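Local coordinates for serine-tRNA ligase (Naegleria fowleri, PDB 6BLJ), which probably attaches serine to its cognate tRNA in the cytosol, using ATP to activate the amino acid, as a class II aminoacyl-tRNA synthetase, at residues L189-I194 with I455-Q460; R177-P182 with E392-G397; G464-E469 with T478-F483; G199-E204 with Y215-D220. All coordinates share one frame; numbering follows the deposited sequence. Where two conformers were deposited one is given.

Contact 1: residues L189-I194 with I455-Q460; sequences LKHIDI and IVENYQ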
loop_
_atom_site.group_PDB
_atom_site.type_symbol
_atom_site.label_atom_id
_atom_site.label_comp_id
_atom_site.label_asym_id
_atom_site.label_seq_id
_atom_site.Cartn_x
_atom_site.Cartn_y
_atom_site.Cartn_z
ATOM N N LEU A 189 -24.309 -15.511 25.901
ATOM C CA LEU A 189 -23.508 -14.319 25.663
ATOM C C LEU A 189 -22.582 -14.519 24.461
ATOM O O LEU A 189 -22.247 -15.639 24.082
ATOM C CB LEU A 189 -22.666 -13.980 26.893
ATOM C CG LEU A 189 -23.380 -13.655 28.208
ATOM C CD1 LEU A 189 -22.354 -13.474 29.310
ATOM C CD2 LEU A 189 -24.174 -12.379 28.020
ATOM N N LYS A 190 -22.173 -13.397 23.879
ATOM C CA LYS A 190 -21.191 -13.310 22.806
ATOM C C LYS A 190 -19.770 -13.443 23.360
ATOM O O LYS A 190 -19.501 -13.063 24.505
ATOM C CB LYS A 190 -21.350 -11.950 22.115
ATOM C CG LYS A 190 -20.904 -11.850 20.681
ATOM C CD LYS A 190 -21.335 -10.492 20.099
ATOM C CE LYS A 190 -22.841 -10.269 20.231
ATOM N NZ LYS A 190 -23.656 -11.008 19.217
ATOM N N HIS A 191 -18.840 -13.912 22.513
ATOM C CA HIS A 191 -17.480 -14.203 22.991
ATOM C C HIS A 191 -16.819 -13.003 23.687
ATOM O O HIS A 191 -16.171 -13.171 24.724
ATOM C CB HIS A 191 -16.601 -14.703 21.830
ATOM C CG HIS A 191 -16.631 -13.831 20.611
ATOM N ND1 HIS A 191 -15.841 -12.708 20.473
ATOM C CD2 HIS A 191 -17.360 -13.920 19.472
ATOM C CE1 HIS A 191 -16.087 -12.142 19.303
ATOM N NE2 HIS A 191 -17.005 -12.858 18.677
ATOM N N ILE A 192 -16.976 -11.783 23.154
ATOM C CA ILE A 192 -16.249 -10.649 23.742
ATOM C C ILE A 192 -16.716 -10.383 25.177
ATOM O O ILE A 192 -15.898 -10.117 26.069
ATOM C CB ILE A 192 -16.366 -9.384 22.862
ATOM C CG1 ILE A 192 -15.492 -8.258 23.455
ATOM C CG2 ILE A 192 -17.830 -8.918 22.727
ATOM C CD1 ILE A 192 -15.509 -7.001 22.639
ATOM N N ASP A 193 -18.026 -10.473 25.432
ATOM C CA ASP A 193 -18.534 -10.254 26.788
ATOM C C ASP A 193 -18.078 -11.354 27.730
ATOM O O ASP A 193 -17.690 -11.080 28.872
ATOM C CB ASP A 193 -20.058 -10.165 26.775
ATOM C CG ASP A 193 -20.556 -8.988 25.961
ATOM O OD1 ASP A 193 -20.065 -7.870 26.206
ATOM O OD2 ASP A 193 -21.401 -9.179 25.064
ATOM N N ILE A 194 -18.102 -12.601 27.258
ATOM C CA ILE A 194 -17.627 -13.722 28.065
ATOM C C ILE A 194 -16.168 -13.521 28.451
ATOM O O ILE A 194 -15.796 -13.646 29.626
ATOM C CB ILE A 194 -17.822 -15.044 27.299
ATOM C CG1 ILE A 194 -19.315 -15.311 27.084
ATOM C CG2 ILE A 194 -17.161 -16.173 28.051
ATOM C CD1 ILE A 194 -19.609 -16.451 26.111
ATOM N N ILE A 455 -15.290 -21.699 21.394
ATOM C CA ILE A 455 -15.330 -22.525 22.598
ATOM C C ILE A 455 -16.057 -21.799 23.721
ATOM O O ILE A 455 -16.951 -22.359 24.361
ATOM C CB ILE A 455 -13.910 -22.930 23.026
ATOM C CG1 ILE A 455 -13.325 -23.954 22.048
ATOM C CG2 ILE A 455 -13.910 -23.468 24.477
ATOM C CD1 ILE A 455 -11.863 -24.296 22.333
ATOM N N VAL A 456 -15.695 -20.535 23.976
ATOM C CA VAL A 456 -16.263 -19.902 25.165
ATOM C C VAL A 456 -17.770 -19.707 25.005
ATOM O O VAL A 456 -18.509 -19.779 25.994
ATOM C CB VAL A 456 -15.529 -18.581 25.510
ATOM C CG1 VAL A 456 -14.018 -18.834 25.762
ATOM C CG2 VAL A 456 -15.761 -17.492 24.469
ATOM N N GLU A 457 -18.261 -19.492 23.769
ATOM C CA GLU A 457 -19.708 -19.375 23.565
ATOM C C GLU A 457 -20.421 -20.710 23.746
ATOM O O GLU A 457 -21.505 -20.765 24.337
ATOM C CB GLU A 457 -20.023 -18.805 22.184
ATOM C CG GLU A 457 -19.732 -17.300 22.063
ATOM C CD GLU A 457 -20.339 -16.683 20.808
ATOM O OE1 GLU A 457 -21.139 -17.355 20.105
ATOM O OE2 GLU A 457 -19.996 -15.523 20.516
ATOM N N ASN A 458 -19.842 -21.798 23.246
ATOM C CA ASN A 458 -20.542 -23.074 23.341
ATOM C C ASN A 458 -20.445 -23.711 24.721
ATOM O O ASN A 458 -21.321 -24.510 25.071
ATOM C CB ASN A 458 -20.009 -24.039 22.285
ATOM C CG ASN A 458 -20.571 -23.738 20.915
ATOM O OD1 ASN A 458 -21.720 -24.064 20.618
ATOM N ND2 ASN A 458 -19.780 -23.056 20.089
ATOM N N TYR A 459 -19.428 -23.358 25.513
ATOM C CA TYR A 459 -19.202 -23.960 26.829
ATOM C C TYR A 459 -19.523 -23.003 27.976
ATOM O O TYR A 459 -19.183 -23.292 29.130
ATOM C CB TYR A 459 -17.748 -24.454 26.936
ATOM C CG TYR A 459 -17.529 -25.755 26.193
ATOM C CD1 TYR A 459 -17.625 -26.981 26.849
ATOM C CD2 TYR A 459 -17.263 -25.764 24.815
ATOM C CE1 TYR A 459 -17.444 -28.199 26.164
ATOM C CE2 TYR A 459 -17.094 -26.982 24.120
ATOM C CZ TYR A 459 -17.186 -28.192 24.808
ATOM O OH TYR A 459 -17.018 -29.396 24.154
ATOM N N GLN A 460 -20.175 -21.876 27.690
ATOM C CA GLN A 460 -20.504 -20.915 28.731
ATOM C C GLN A 460 -21.575 -21.472 29.666
ATOM O O GLN A 460 -22.384 -22.321 29.287
ATOM C CB GLN A 460 -20.985 -19.601 28.105
ATOM C CG GLN A 460 -22.329 -19.708 27.389
ATOM C CD GLN A 460 -22.762 -18.398 26.742
ATOM O OE1 GLN A 460 -23.105 -17.425 27.430
ATOM N NE2 GLN A 460 -22.712 -18.354 25.413
#
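E457 in the last turn of helix 448-458 and Q460 just past it meet H191, the first residue of helix 191-197, and L189 just before it, joining two helix ends. The terminal amide of Q460 bonds to both polar backbone atoms of L189: OE1 takes the N-H of L189 at 2.7 Å, nearly straight and on a lone pair, and NE2 reaches L189 O at 3.1 Å. Q460 has CG between its backbone N and carbonyl carbon (chi1 68°), and the extended chain beyond carries the amide to L189. NE2 also bonds to E457 O at 2.9 Å, so three bonds fix the amide's rotation; glutamine suits as both donor and acceptor. Helix 448-458 is the helix of class II motif 3, whose R450 lies in the AMP pocket. Its E457 turns OE2 to H191 N at 2.8 Å in a bent bond (135° at the hydrogen), on the anti side of the carboxylate; the negative charge would suit this helix start, capped by K190. E457 OE1 binds G397 N. The H191 ring and carboxylate planes are 14° apart, but OE2 approaches the ring obliquely. Branched I194 packs CG2 on V456 CB at 3.9 Å, while its CD1 lies against V456 O and Q460 NE2.

Contact 2: residues R177-P182 with E392-G397; sequences RPKVDP and EAWFPG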
loop_
_atom_site.group_PDB
_atom_site.type_symbol
_atom_site.label_atom_id
_atom_site.label_comp_id
_atom_site.label_asym_id
_atom_site.label_seq_id
_atom_site.Cartn_x
_atom_site.Cartn_y
_atom_site.Cartn_z
ATOM N N ARG A 177 -26.209 -25.931 20.839
ATOM C CA ARG A 177 -27.055 -25.488 21.930
ATOM C C ARG A 177 -27.915 -24.310 21.462
ATOM O O ARG A 177 -27.475 -23.506 20.640
ATOM C CB ARG A 177 -26.205 -25.083 23.140
ATOM C CG ARG A 177 -25.438 -23.723 22.970
ATOM C CD ARG A 177 -24.475 -23.511 24.143
ATOM N NE ARG A 177 -25.188 -23.036 25.333
ATOM C CZ ARG A 177 -24.631 -22.859 26.528
ATOM N NH1 ARG A 177 -23.349 -23.146 26.723
ATOM N NH2 ARG A 177 -25.365 -22.422 27.539
ATOM N N PRO A 178 -29.155 -24.208 21.951
ATOM C CA PRO A 178 -30.010 -23.074 21.574
ATOM C C PRO A 178 -29.461 -21.762 22.113
ATOM O O PRO A 178 -28.777 -21.720 23.137
ATOM C CB PRO A 178 -31.367 -23.408 22.216
ATOM C CG PRO A 178 -31.090 -24.421 23.261
ATOM C CD PRO A 178 -29.789 -25.108 22.931
ATOM N N LYS A 179 -29.770 -20.683 21.402
ATOM C CA LYS A 179 -29.329 -19.363 21.841
ATOM C C LYS A 179 -29.960 -18.997 23.173
ATOM O O LYS A 179 -29.315 -18.367 24.018
ATOM C CB LYS A 179 -29.663 -18.325 20.766
ATOM C CG LYS A 179 -29.097 -18.707 19.385
ATOM C CD LYS A 179 -29.360 -17.654 18.308
ATOM C CE LYS A 179 -28.344 -16.532 18.367
ATOM N NZ LYS A 179 -28.461 -15.613 17.191
ATOM N N VAL A 180 -31.203 -19.421 23.387
ATOM C CA VAL A 180 -31.929 -19.202 24.629
ATOM C C VAL A 180 -32.268 -20.565 25.213
ATOM O O VAL A 180 -32.863 -21.409 24.531
ATOM C CB VAL A 180 -33.200 -18.360 24.398
ATOM C CG1 VAL A 180 -33.956 -18.173 25.689
ATOM C CG2 VAL A 180 -32.821 -16.993 23.812
ATOM N N ASP A 181 -31.883 -20.782 26.461
ATOM C CA ASP A 181 -32.193 -22.045 27.118
ATOM C C ASP A 181 -33.701 -22.200 27.298
ATOM O O ASP A 181 -34.334 -21.336 27.921
ATOM C CB ASP A 181 -31.480 -22.153 28.464
ATOM C CG ASP A 181 -31.734 -23.500 29.152
ATOM O OD1 ASP A 181 -32.866 -23.744 29.611
ATOM O OD2 ASP A 181 -30.794 -24.316 29.223
ATOM N N PRO A 182 -34.311 -23.274 26.783
ATOM C CA PRO A 182 -35.772 -23.419 26.901
ATOM C C PRO A 182 -36.279 -23.545 28.335
ATOM O O PRO A 182 -37.463 -23.277 28.576
ATOM C CB PRO A 182 -36.068 -24.692 26.093
ATOM C CG PRO A 182 -34.760 -25.433 26.057
ATOM C CD PRO A 182 -33.702 -24.369 26.013
ATOM N N GLU A 392 -17.837 -24.347 8.959
ATOM C CA GLU A 392 -18.446 -23.215 9.647
ATOM C C GLU A 392 -18.998 -23.718 10.972
ATOM O O GLU A 392 -19.828 -24.633 10.990
ATOM C CB GLU A 392 -19.554 -22.577 8.801
ATOM C CG GLU A 392 -19.066 -21.997 7.449
ATOM C CD GLU A 392 -20.192 -21.347 6.653
ATOM O OE1 GLU A 392 -21.389 -21.603 6.950
ATOM O OE2 GLU A 392 -19.882 -20.616 5.703
ATOM N N ALA A 393 -18.540 -23.128 12.072
ATOM C CA ALA A 393 -18.939 -23.565 13.401
ATOM C C ALA A 393 -20.096 -22.726 13.929
ATOM O O ALA A 393 -20.328 -21.595 13.499
ATOM C CB ALA A 393 -17.765 -23.490 14.376
ATOM N N TRP A 394 -20.811 -23.313 14.885
ATOM C CA TRP A 394 -21.949 -22.693 15.555
ATOM C C TRP A 394 -21.493 -21.692 16.616
ATOM O O TRP A 394 -20.713 -22.034 17.512
ATOM C CB TRP A 394 -22.785 -23.812 16.192
ATOM C CG TRP A 394 -23.977 -23.425 16.993
ATOM C CD1 TRP A 394 -24.131 -23.555 18.353
ATOM C CD2 TRP A 394 -25.210 -22.885 16.500
ATOM N NE1 TRP A 394 -25.384 -23.118 18.731
ATOM C CE2 TRP A 394 -26.061 -22.697 17.614
ATOM C CE3 TRP A 394 -25.674 -22.530 15.226
ATOM C CZ2 TRP A 394 -27.354 -22.183 17.488
ATOM C CZ3 TRP A 394 -26.959 -22.013 15.105
ATOM C CH2 TRP A 394 -27.784 -21.847 16.234
ATOM N N PHE A 395 -22.014 -20.466 16.539
ATOM C CA PHE A 395 -21.759 -19.413 17.520
ATOM C C PHE A 395 -23.083 -19.027 18.172
ATOM O O PHE A 395 -23.804 -18.157 17.658
ATOM C CB PHE A 395 -21.097 -18.190 16.865
ATOM C CG PHE A 395 -19.630 -18.368 16.556
ATOM C CD1 PHE A 395 -19.221 -19.056 15.423
ATOM C CD2 PHE A 395 -18.658 -17.838 17.399
ATOM C CE1 PHE A 395 -17.876 -19.209 15.135
ATOM C CE2 PHE A 395 -17.302 -17.982 17.114
ATOM C CZ PHE A 395 -16.910 -18.670 15.977
ATOM N N PRO A 396 -23.457 -19.656 19.297
ATOM C CA PRO A 396 -24.801 -19.415 19.871
ATOM C C PRO A 396 -25.012 -18.003 20.404
ATOM O O PRO A 396 -26.164 -17.623 20.673
ATOM C CB PRO A 396 -24.900 -20.449 21.012
ATOM C CG PRO A 396 -23.460 -20.738 21.395
ATOM C CD PRO A 396 -22.663 -20.620 20.088
ATOM N N GLY A 397 -23.956 -17.227 20.592
ATOM C CA GLY A 397 -24.123 -15.848 20.983
ATOM C C GLY A 397 -24.187 -14.860 19.838
ATOM O O GLY A 397 -24.289 -13.658 20.095
#
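The backbones come nearest at K179 and P396, whose CA atoms are 4.9 Å apart, without any strand pairing between R177-P182 and E392-G397. The contact lies at the margin of the antiparallel sheet of the class II catalytic fold: W394 ends strand 387-394, and the loop holding R177 follows strand 168-173 of the same sheet. The indole of W394 gives its one N-H to the loop. NE1 bonds to R177 O at 2.9 Å, on a lone pair in the carbonyl plane, though bent to 139° at the hydrogen and with the oxygen tilted 18° from the ring plane. Tryptophan suits the place because the same group also offers a broad apolar face, and P396 CA sits 3.8 Å above it, toward the rim. R177 has CG between its backbone N and carbonyl carbon (chi1 73°), which brings CG to 3.9 Å from P396 CB. Its guanidinium goes further, NH1 binding N458 O at the end of helix 448-458 and Q460 O just past it. K179 likewise spends its methylenes on the contact and its charge elsewhere, NZ forming a salt bridge with E403 and a hydrogen bond with A398 O. Along that chain, CG and CE each come to 3.4 Å from P396 O.

Contact 3: residues G464-E469 with T478-F483; sequences GVNVPE and TKFIKF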
loop_
_atom_site.group_PDB
_atom_site.type_symbol
_atom_site.label_atom_id
_atom_site.label_comp_id
_atom_site.label_asym_id
_atom_site.label_seq_id
_atom_site.Cartn_x
_atom_site.Cartn_y
_atom_site.Cartn_z
ATOM N N GLY A 464 -19.496 -19.032 34.372
ATOM C CA GLY A 464 -18.170 -19.029 33.753
ATOM C C GLY A 464 -18.176 -19.889 32.496
ATOM O O GLY A 464 -19.171 -19.944 31.773
ATOM N N VAL A 465 -17.043 -20.538 32.248
ATOM C CA VAL A 465 -16.839 -21.322 31.027
ATOM C C VAL A 465 -16.255 -22.682 31.394
ATOM O O VAL A 465 -15.224 -22.754 32.075
ATOM C CB VAL A 465 -15.900 -20.609 30.031
ATOM C CG1 VAL A 465 -15.693 -21.487 28.753
ATOM C CG2 VAL A 465 -16.415 -19.214 29.690
ATOM N N ASN A 466 -16.919 -23.755 30.954
ATOM C CA ASN A 466 -16.360 -25.098 31.068
ATOM C C ASN A 466 -15.196 -25.278 30.088
ATOM O O ASN A 466 -15.239 -24.786 28.956
ATOM C CB ASN A 466 -17.435 -26.149 30.781
ATOM C CG ASN A 466 -18.525 -26.174 31.837
ATOM O OD1 ASN A 466 -18.245 -26.144 33.028
ATOM N ND2 ASN A 466 -19.779 -26.270 31.399
ATOM N N VAL A 467 -14.157 -25.980 30.523
ATOM C CA VAL A 467 -13.044 -26.345 29.632
ATOM C C VAL A 467 -13.407 -27.622 28.874
ATOM O O VAL A 467 -13.750 -28.632 29.510
ATOM C CB VAL A 467 -11.759 -26.538 30.431
ATOM C CG1 VAL A 467 -10.626 -27.010 29.507
ATOM C CG2 VAL A 467 -11.383 -25.239 31.153
ATOM N N PRO A 468 -13.327 -27.636 27.539
ATOM C CA PRO A 468 -13.609 -28.874 26.800
ATOM C C PRO A 468 -12.797 -30.040 27.352
ATOM O O PRO A 468 -11.616 -29.896 27.676
ATOM C CB PRO A 468 -13.208 -28.530 25.365
ATOM C CG PRO A 468 -13.468 -27.006 25.269
ATOM C CD PRO A 468 -13.109 -26.478 26.651
ATOM N N GLU A 469 -13.459 -31.190 27.488
ATOM C CA GLU A 469 -12.833 -32.338 28.141
ATOM C C GLU A 469 -11.450 -32.619 27.562
ATOM O O GLU A 469 -10.477 -32.779 28.304
ATOM C CB GLU A 469 -13.724 -33.566 28.009
ATOM C CG GLU A 469 -13.391 -34.642 29.004
ATOM C CD GLU A 469 -14.318 -35.822 28.894
ATOM O OE1 GLU A 469 -15.481 -35.712 29.343
ATOM O OE2 GLU A 469 -13.887 -36.852 28.332
ATOM N N THR A 478 -7.309 -28.041 34.666
ATOM C CA THR A 478 -8.344 -27.034 34.898
ATOM C C THR A 478 -9.642 -27.438 34.206
ATOM O O THR A 478 -9.660 -27.701 33.000
ATOM C CB THR A 478 -7.896 -25.661 34.385
ATOM O OG1 THR A 478 -6.666 -25.271 35.006
ATOM C CG2 THR A 478 -8.958 -24.610 34.698
ATOM N N LYS A 479 -10.728 -27.497 34.974
ATOM C CA LYS A 479 -12.025 -27.883 34.431
ATOM C C LYS A 479 -12.960 -26.707 34.172
ATOM O O LYS A 479 -13.908 -26.850 33.391
ATOM C CB LYS A 479 -12.719 -28.868 35.372
ATOM C CG LYS A 479 -12.057 -30.232 35.414
ATOM C CD LYS A 479 -12.780 -31.153 36.381
ATOM C CE LYS A 479 -12.003 -32.436 36.612
ATOM N NZ LYS A 479 -12.707 -33.610 36.011
ATOM N N PHE A 480 -12.733 -25.563 34.811
ATOM C CA PHE A 480 -13.707 -24.485 34.793
ATOM C C PHE A 480 -12.995 -23.158 35.005
ATOM O O PHE A 480 -12.081 -23.059 35.826
ATOM C CB PHE A 480 -14.787 -24.727 35.863
ATOM C CG PHE A 480 -15.874 -23.678 35.896
ATOM C CD1 PHE A 480 -16.853 -23.632 34.909
ATOM C CD2 PHE A 480 -15.943 -22.768 36.943
ATOM C CE1 PHE A 480 -17.862 -22.669 34.937
ATOM C CE2 PHE A 480 -16.950 -21.810 36.991
ATOM C CZ PHE A 480 -17.911 -21.757 35.984
ATOM N N ILE A 481 -13.406 -22.150 34.243
ATOM C CA ILE A 481 -12.925 -20.782 34.399
ATOM C C ILE A 481 -14.101 -19.935 34.873
ATOM O O ILE A 481 -15.089 -19.770 34.145
ATOM C CB ILE A 481 -12.360 -20.225 33.085
ATOM C CG1 ILE A 481 -11.461 -21.237 32.376
ATOM C CG2 ILE A 481 -11.590 -18.930 33.346
ATOM C CD1 ILE A 481 -11.076 -20.750 30.973
ATOM N N LYS A 482 -13.992 -19.380 36.077
ATOM C CA LYS A 482 -15.094 -18.661 36.699
ATOM C C LYS A 482 -15.111 -17.195 36.276
ATOM O O LYS A 482 -14.066 -16.554 36.159
ATOM C CB LYS A 482 -14.993 -18.765 38.222
ATOM C CG LYS A 482 -16.183 -18.202 38.998
ATOM C CD LYS A 482 -15.943 -18.301 40.520
ATOM C CE LYS A 482 -17.188 -17.932 41.322
ATOM N NZ LYS A 482 -17.701 -16.597 40.919
ATOM N N PHE A 483 -16.313 -16.662 36.059
ATOM C CA PHE A 483 -16.453 -15.232 35.822
ATOM C C PHE A 483 -15.869 -14.441 36.984
ATOM O O PHE A 483 -16.039 -14.802 38.149
ATOM C CB PHE A 483 -17.931 -14.869 35.635
ATOM C CG PHE A 483 -18.492 -15.267 34.290
ATOM C CD1 PHE A 483 -17.704 -15.197 33.154
ATOM C CD2 PHE A 483 -19.814 -15.672 34.160
ATOM C CE1 PHE A 483 -18.214 -15.544 31.915
ATOM C CE2 PHE A 483 -20.334 -16.022 32.919
ATOM C CZ PHE A 483 -19.533 -15.946 31.794
#
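The F483 ring receives G464 on one face: CA stands 3.6 Å above the ring centre, only 4° off the normal, a CH-pi contact, and G464 N lies over the same face, 3.4 Å from F483 CD2. F483 also makes a cation-pi contact with K197. The second ring, F480, meets its neighbours obliquely, its CZ 3.5 Å from G464 CA and its CD1 3.4 Å from N466 OD1, with the amide and ring planes 53° apart. Glycine suits position 464, since I481 O, F480 CZ and K482 CA occupy the space a side chain would need. F480 has CG anti to its backbone N (chi1 -178°), and its ring leans across the neighbouring strand. The two strands, 464-466 and 480-482, form an antiparallel beta hairpin closed by a long irregular connection. V465 and I481 are its hydrogen-bonded pair, V465 N reaching I481 O at 2.8 Å and I481 N returning to V465 O. Their apolar side chains share the face turned to helices 191-197 and 220-238, where V465 meets I194 and I481 meets M224. N466 and F480 hold the other face. Past the strand, V467 N bonds to K479 O, and V467 CB lies 3.5 Å from T478 O.

Contact 4: residues G199-E204 with Y215-D220; sequences GGLATE and YFLLGD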
loop_
_atom_site.group_PDB
_atom_site.type_symbol
_atom_site.label_atom_id
_atom_site.label_comp_id
_atom_site.label_asym_id
_atom_site.label_seq_id
_atom_site.Cartn_x
_atom_site.Cartn_y
_atom_site.Cartn_z
ATOM N N GLY A 199 -12.205 -11.703 32.833
ATOM C CA GLY A 199 -10.986 -10.949 33.066
ATOM C C GLY A 199 -9.849 -11.355 32.150
ATOM O O GLY A 199 -8.683 -11.175 32.502
ATOM N N GLY A 200 -10.156 -11.895 30.974
ATOM C CA GLY A 200 -9.114 -12.468 30.145
ATOM C C GLY A 200 -8.773 -11.708 28.882
ATOM O O GLY A 200 -7.963 -12.182 28.085
ATOM N N LEU A 201 -9.391 -10.552 28.661
ATOM C CA LEU A 201 -9.234 -9.856 27.391
ATOM C C LEU A 201 -9.171 -8.363 27.629
ATOM O O LEU A 201 -10.085 -7.791 28.233
ATOM C CB LEU A 201 -10.381 -10.186 26.433
ATOM C CG LEU A 201 -10.387 -9.472 25.079
ATOM C CD1 LEU A 201 -9.140 -9.846 24.302
ATOM C CD2 LEU A 201 -11.660 -9.802 24.267
ATOM N N ALA A 202 -8.118 -7.730 27.114
ATOM C CA ALA A 202 -7.910 -6.285 27.239
ATOM C C ALA A 202 -7.780 -5.679 25.843
ATOM O O ALA A 202 -6.674 -5.514 25.328
ATOM C CB ALA A 202 -6.678 -5.999 28.090
ATOM N N THR A 203 -8.913 -5.313 25.235
ATOM C CA THR A 203 -8.871 -4.641 23.937
ATOM C C THR A 203 -8.494 -3.171 24.064
ATOM O O THR A 203 -7.990 -2.591 23.099
ATOM C CB THR A 203 -10.227 -4.741 23.230
ATOM O OG1 THR A 203 -11.196 -4.029 24.011
ATOM C CG2 THR A 203 -10.658 -6.235 23.091
ATOM N N GLU A 204 -8.743 -2.564 25.229
ATOM C CA GLU A 204 -8.426 -1.155 25.448
ATOM C C GLU A 204 -6.913 -0.915 25.444
ATOM O O GLU A 204 -6.399 -0.155 24.621
ATOM C CB GLU A 204 -9.056 -0.684 26.764
ATOM C CG GLU A 204 -10.600 -0.653 26.777
ATOM C CD GLU A 204 -11.282 -2.004 27.059
ATOM O OE1 GLU A 204 -10.595 -3.015 27.372
ATOM O OE2 GLU A 204 -12.531 -2.043 26.956
ATOM N N TYR A 215 -4.955 -6.584 20.853
ATOM C CA TYR A 215 -5.491 -7.179 22.073
ATOM C C TYR A 215 -4.365 -7.744 22.926
ATOM O O TYR A 215 -3.333 -8.176 22.409
ATOM C CB TYR A 215 -6.523 -8.299 21.766
ATOM C CG TYR A 215 -5.935 -9.506 21.029
ATOM C CD1 TYR A 215 -5.727 -9.469 19.645
ATOM C CD2 TYR A 215 -5.617 -10.687 21.711
ATOM C CE1 TYR A 215 -5.194 -10.574 18.958
ATOM C CE2 TYR A 215 -5.098 -11.811 21.031
ATOM C CZ TYR A 215 -4.885 -11.733 19.663
ATOM O OH TYR A 215 -4.367 -12.803 18.982
ATOM N N PHE A 216 -4.572 -7.727 24.244
ATOM C CA PHE A 216 -3.854 -8.601 25.171
ATOM C C PHE A 216 -4.802 -9.692 25.640
ATOM O O PHE A 216 -5.968 -9.416 25.930
ATOM C CB PHE A 216 -3.351 -7.874 26.430
ATOM C CG PHE A 216 -2.275 -6.842 26.194
ATOM C CD1 PHE A 216 -0.952 -7.092 26.580
ATOM C CD2 PHE A 216 -2.595 -5.601 25.678
ATOM C CE1 PHE A 216 0.047 -6.108 26.409
ATOM C CE2 PHE A 216 -1.600 -4.600 25.485
ATOM C CZ PHE A 216 -0.284 -4.854 25.862
ATOM N N LEU A 217 -4.297 -10.923 25.719
ATOM C CA LEU A 217 -5.009 -12.038 26.330
ATOM C C LEU A 217 -4.364 -12.328 27.682
ATOM O O LEU A 217 -3.134 -12.269 27.816
ATOM C CB LEU A 217 -4.966 -13.278 25.421
ATOM C CG LEU A 217 -6.148 -14.258 25.433
ATOM C CD1 LEU A 217 -7.401 -13.596 24.864
ATOM C CD2 LEU A 217 -5.824 -15.545 24.663
ATOM N N LEU A 218 -5.195 -12.604 28.706
ATOM C CA LEU A 218 -4.693 -12.807 30.072
ATOM C C LEU A 218 -5.214 -14.090 30.725
ATOM O O LEU A 218 -6.353 -14.509 30.506
ATOM C CB LEU A 218 -5.062 -11.633 31.008
ATOM C CG LEU A 218 -4.471 -10.249 30.667
ATOM C CD1 LEU A 218 -5.361 -9.554 29.668
ATOM C CD2 LEU A 218 -4.275 -9.388 31.904
ATOM N N GLY A 219 -4.378 -14.676 31.586
ATOM C CA GLY A 219 -4.849 -15.708 32.505
ATOM C C GLY A 219 -5.176 -17.025 31.825
ATOM O O GLY A 219 -4.442 -17.507 30.954
ATOM N N ASP A 220 -6.289 -17.634 32.243
ATOM C CA ASP A 220 -6.588 -18.990 31.781
ATOM C C ASP A 220 -6.812 -19.040 30.263
ATOM O O ASP A 220 -6.530 -20.064 29.626
ATOM C CB ASP A 220 -7.808 -19.536 32.527
ATOM C CG ASP A 220 -7.527 -19.805 34.011
ATOM O OD1 ASP A 220 -6.355 -19.942 34.417
ATOM O OD2 ASP A 220 -8.491 -19.876 34.784
#
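L201 and A202 of strand 201-202 supply the apolar centre where they meet Y215, F216 and L218 in an antiparallel pair of short strands joined through helix 203-210. The pair directly precedes helix 220-238, the long helix of class II motif 1. L201 has CG anti to its backbone N (chi1 177°), and its CD1 lies 4.0 Å from Y215 CB and 3.6 Å from F216 O, the leucine side chain as a whole crossing that of Y215 obliquely. On the other face A202 CB sits 4.2 Å from F216 CB and 4.1 Å from L218 CD1. A small alanine leaves room there for bulkier neighbours, among them F291 of the second subunit, which packs on A202 and meets the F216 ring edge-to-face. L217 and L218 also pair antiparallel with a strand of the second subunit, which extends the sheet into it, consistent with the dimer interface formed around motif 1 in class II synthetases. The Y215 ring turns outward from the strand pair, and its hydroxyl bonds to Q332 O.

Outward lie the polar backbone atoms. A202 and F216 are the hydrogen-bonded pair, A202 N reaching F216 O at 3.0 Å and F216 N reaching A202 O at 3.2 Å, the latter nearly straight at 175°. Before the strand the chain turns through two glycines: G199 has positive phi, which glycine adopts readily, and closes helix 191-197 in a Schellman motif. G200 O then accepts L218 N at 2.9 Å, the donor standing 49° above its carbonyl plane, with L217 CA 3.4 Å from the same oxygen.

Contacts 1, 2 and 3 join in a row, with contact 1 in the middle: its centre lies about 10 Å from that of contact 2 and 11 Å from that of contact 3. Contacts 1 and 2 touch through helix 448-458 and the residues after it, while Y459 O bonds to N466 N of contact 3. Contact 4, nested along the chain within the loops that contacts 1 and 2 close, is centred about 14 Å from contact 1, 24 Å from contact 2 and 16 Å from contact 3, whose I481 packs on its D220. Helix 191-197 leads from contact 1 into its strand pair. The motif 3 helix, the C-terminal hairpin and the subunit interface are thus linked on one side of the chain.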